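Local coordinates for 3-dehydroquinate dehydratase (Thermus thermophilus, PDB 2UYG) that catalyses the trans-dehydration of 3-dehydroquinate to 3-dehydroshikimate through an enolate intermediate, the third step of the shikimate pathway to chorismate, at the interface of chains A and B. Sequence-based numbering; all coordinates share one arbitrary frame. Chains: chain A/B, 3-dehydroquinate dehydratase.

The interface of chains A and B. Residues chain A 126, 129, 132-133, 136; chain B 133-134, 136-137, 140-141.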
ATOM      1  N   PHE A 126      13.374 -26.139  11.853  1.00 26.80           N
ATOM      2  CA  PHE A 126      14.177 -27.169  12.458  1.00 25.73           C
ATOM      3  C   PHE A 126      14.268 -28.400  11.613  1.00 26.96           C
ATOM      4  O   PHE A 126      14.634 -29.429  12.109  1.00 28.37           O
ATOM      5  CB  PHE A 126      13.609 -27.487  13.876  1.00 24.20           C
ATOM      6  CG  PHE A 126      13.382 -26.278  14.676  1.00 22.12           C
ATOM      7  CD1 PHE A 126      12.136 -25.789  14.876  1.00 22.42           C
ATOM      8  CD2 PHE A 126      14.431 -25.565  15.143  1.00 20.10           C
ATOM      9  CE1 PHE A 126      11.920 -24.601  15.549  1.00 20.53           C
ATOM     10  CE2 PHE A 126      14.256 -24.435  15.815  1.00 23.95           C
ATOM     11  CZ  PHE A 126      12.971 -23.890  15.998  1.00 23.73           C
ATOM     12  N   LEU A 129      13.001 -32.209  12.786  1.00 27.13           N
ATOM     13  CA  LEU A 129      12.825 -31.914  14.192  1.00 26.35           C
ATOM     14  C   LEU A 129      11.690 -30.947  14.492  1.00 24.95           C
ATOM     15  O   LEU A 129      11.293 -30.869  15.625  1.00 25.28           O
ATOM     16  CB  LEU A 129      14.168 -31.363  14.731  1.00 26.10           C
ATOM     17  CG  LEU A 129      15.230 -32.457  14.798  1.00 29.33           C
ATOM     18  CD1 LEU A 129      16.567 -31.813  14.975  1.00 30.86           C
ATOM     19  CD2 LEU A 129      14.961 -33.429  15.959  1.00 31.80           C
ATOM     20  N   LYS A 132       9.181 -33.364  15.518  1.00 28.04           N
ATOM     21  CA  LYS A 132       9.561 -33.801  16.902  1.00 28.40           C
ATOM     22  C   LYS A 132       9.053 -32.920  17.962  1.00 26.94           C
ATOM     23  O   LYS A 132       8.413 -33.372  18.966  1.00 26.53           O
ATOM     24  CB  LYS A 132      11.081 -33.830  17.066  1.00 29.24           C
ATOM     25  CG  LYS A 132      11.570 -35.028  17.798  1.00 32.54           C
ATOM     26  CD  LYS A 132      12.050 -34.861  19.181  1.00 37.27           C
ATOM     27  CE  LYS A 132      13.469 -35.337  19.294  1.00 38.24           C
ATOM     28  NZ  LYS A 132      13.575 -36.285  20.338  1.00 36.79           N
ATOM     29  N   LEU A 133       9.407 -31.646  17.814  1.00 25.65           N
ATOM     30  CA  LEU A 133       9.020 -30.716  18.842  1.00 24.96           C
ATOM     31  C   LEU A 133       7.496 -30.595  19.017  1.00 24.13           C
ATOM     32  O   LEU A 133       6.993 -30.390  20.187  1.00 21.21           O
ATOM     33  CB  LEU A 133       9.583 -29.298  18.621  1.00 25.50           C
ATOM     34  CG  LEU A 133      11.026 -28.924  18.269  1.00 28.52           C
ATOM     35  CD1 LEU A 133      11.315 -27.429  18.507  1.00 27.48           C
ATOM     36  CD2 LEU A 133      12.130 -29.778  18.710  1.00 27.10           C
ATOM     37  N   VAL A 136       6.446 -33.433  21.283  1.00 29.87           N
ATOM     38  CA  VAL A 136       6.750 -33.222  22.715  1.00 30.61           C
ATOM     39  C   VAL A 136       5.737 -32.345  23.356  1.00 29.86           C
ATOM     40  O   VAL A 136       5.196 -32.653  24.458  1.00 31.57           O
ATOM     41  CB  VAL A 136       8.236 -32.761  22.990  1.00 31.17           C
ATOM     42  CG1 VAL A 136       8.638 -31.808  22.038  1.00 35.55           C
ATOM     43  CG2 VAL A 136       8.403 -32.128  24.404  1.00 32.94           C
TER
ATOM     44  N   LEU B 133      10.710 -26.784  24.011  1.00 26.55           N
ATOM     45  CA  LEU B 133      10.863 -27.242  22.667  1.00 27.67           C
ATOM     46  C   LEU B 133      12.129 -26.778  22.054  1.00 26.99           C
ATOM     47  O   LEU B 133      12.773 -27.542  21.328  1.00 25.18           O
ATOM     48  CB  LEU B 133       9.699 -26.788  21.774  1.00 28.07           C
ATOM     49  CG  LEU B 133       8.287 -27.219  22.092  1.00 30.62           C
ATOM     50  CD1 LEU B 133       7.396 -27.268  20.828  1.00 34.01           C
ATOM     51  CD2 LEU B 133       8.190 -28.455  22.890  1.00 30.22           C
ATOM     52  N   ALA B 134      12.528 -25.538  22.351  1.00 26.86           N
ATOM     53  CA  ALA B 134      13.754 -25.042  21.761  1.00 26.57           C
ATOM     54  C   ALA B 134      14.908 -25.823  22.329  1.00 26.17           C
ATOM     55  O   ALA B 134      15.854 -26.127  21.621  1.00 24.09           O
ATOM     56  CB  ALA B 134      13.898 -23.563  22.043  1.00 27.90           C
ATOM     57  N   VAL B 136      14.843 -29.050  23.446  1.00 30.15           N
ATOM     58  CA  VAL B 136      14.935 -30.375  22.790  1.00 31.89           C
ATOM     59  C   VAL B 136      15.520 -30.258  21.432  1.00 32.24           C
ATOM     60  O   VAL B 136      16.274 -31.120  21.057  1.00 33.57           O
ATOM     61  CB  VAL B 136      13.672 -31.287  22.850  1.00 33.56           C
ATOM     62  CG1 VAL B 136      12.488 -30.579  22.775  1.00 37.66           C
ATOM     63  CG2 VAL B 136      13.614 -32.389  21.708  1.00 36.26           C
ATOM     64  N   TYR B 137      15.230 -29.201  20.660  1.00 31.81           N
ATOM     65  CA  TYR B 137      15.930 -29.078  19.368  1.00 31.72           C
ATOM     66  C   TYR B 137      17.495 -28.981  19.590  1.00 32.05           C
ATOM     67  O   TYR B 137      18.325 -29.716  19.034  1.00 31.15           O
ATOM     68  CB  TYR B 137      15.398 -27.852  18.585  1.00 30.47           C
ATOM     69  CG  TYR B 137      16.284 -27.537  17.420  1.00 29.76           C
ATOM     70  CD1 TYR B 137      16.303 -28.357  16.274  1.00 26.28           C
ATOM     71  CD2 TYR B 137      17.145 -26.456  17.465  1.00 27.74           C
ATOM     72  CE1 TYR B 137      17.129 -28.108  15.252  1.00 24.99           C
ATOM     73  CE2 TYR B 137      18.019 -26.174  16.369  1.00 26.17           C
ATOM     74  CZ  TYR B 137      18.026 -26.997  15.322  1.00 28.77           C
ATOM     75  OH  TYR B 137      18.872 -26.670  14.297  1.00 32.12           O
ATOM     76  N   GLU B 140      19.462 -32.159  20.629  1.00 40.47           N
ATOM     77  CA  GLU B 140      19.746 -33.048  19.531  1.00 42.29           C
ATOM     78  C   GLU B 140      20.847 -32.474  18.602  1.00 42.35           C
ATOM     79  O   GLU B 140      21.585 -33.220  18.028  1.00 43.74           O
ATOM     80  CB  GLU B 140      18.465 -33.369  18.777  1.00 42.19           C
ATOM     81  CG  GLU B 140      18.713 -34.505  17.802  1.00 48.83           C
ATOM     82  CD  GLU B 140      17.612 -35.515  17.740  1.00 51.81           C
ATOM     83  OE1 GLU B 140      16.836 -35.614  18.722  1.00 58.09           O
ATOM     84  OE2 GLU B 140      17.529 -36.182  16.686  1.00 57.63           O
ATOM     85  N   THR B 141      20.971 -31.162  18.460  1.00 43.77           N
ATOM     86  CA  THR B 141      21.924 -30.567  17.528  1.00 44.86           C
ATOM     87  C   THR B 141      23.263 -30.070  18.096  1.00 44.33           C
ATOM     88  O   THR B 141      23.480 -29.650  19.269  1.00 43.17           O
ATOM     89  CB  THR B 141      21.252 -29.365  16.821  1.00 45.51           C
ATOM     90  OG1 THR B 141      19.962 -29.748  16.370  1.00 48.29           O
ATOM     91  CG2 THR B 141      21.975 -28.980  15.447  1.00 48.35           C
TER
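Two C-terminal helices, residues 129-140 of each chain, pack against each other across a two-fold axis in this helix-helix interface of the type II dehydroquinase dodecamer; each contact recurs with the chains exchanged. The core is aromatic and aliphatic. B:Tyr137, its CG anti to the backbone N (chi1 168°), presents one ring face to A:Phe126, whose CD2 stands 3.4 Å above the centre of the tyrosine ring plane. The tyrosine CZ lies in plane at the phenylalanine edge, so the phenylalanine leans its CD2 edge onto the tyrosine face, the two planes inclined at about 50°, a tilted edge-to-face contact. On the opposite tyrosine face, near the rim, lies the hydroxyl OG1 of B:Thr141; it also donates to the carbonyl O of B:Tyr137 at 3.1 Å, from above the carbonyl plane. A:Leu129 crosses the tyrosine at about a right angle, its CB at the ring edge and its methyl CD1 3.7 Å from B:Tyr137 CD1. Ring and edge contacts together should restrict rotation of the phenol. Nearer the axis the two Leu133 side chains interlock: A:Leu133 turns CD1 toward CB of B:Leu133 (3.7 Å), while its CD2 packs on CB of B:Tyr137. A:Val136 slides antiparallel past B:Leu133, bringing CG1 tightly to CD2 at 3.5 Å, and the two Val136 side chains face each other tip to tip. At the margin, A:Lys132, bent at chi2, chi3 and chi4, crosses B:Val136 obliquely, CE lying 3.8 Å from CG2, and carries NZ to 3.7 Å from the carboxylate OE1 of B:Glu140. This long salt bridge probably adds modest electrostatic attraction to a mainly apolar seam. A:Leu129 CD2 packs beside the same carboxylate group. A:Phe126 sits in the loop between strand 121-124 and the terminal helix, and the centre of the patch lies about 14 Å from the catalytic B:His99.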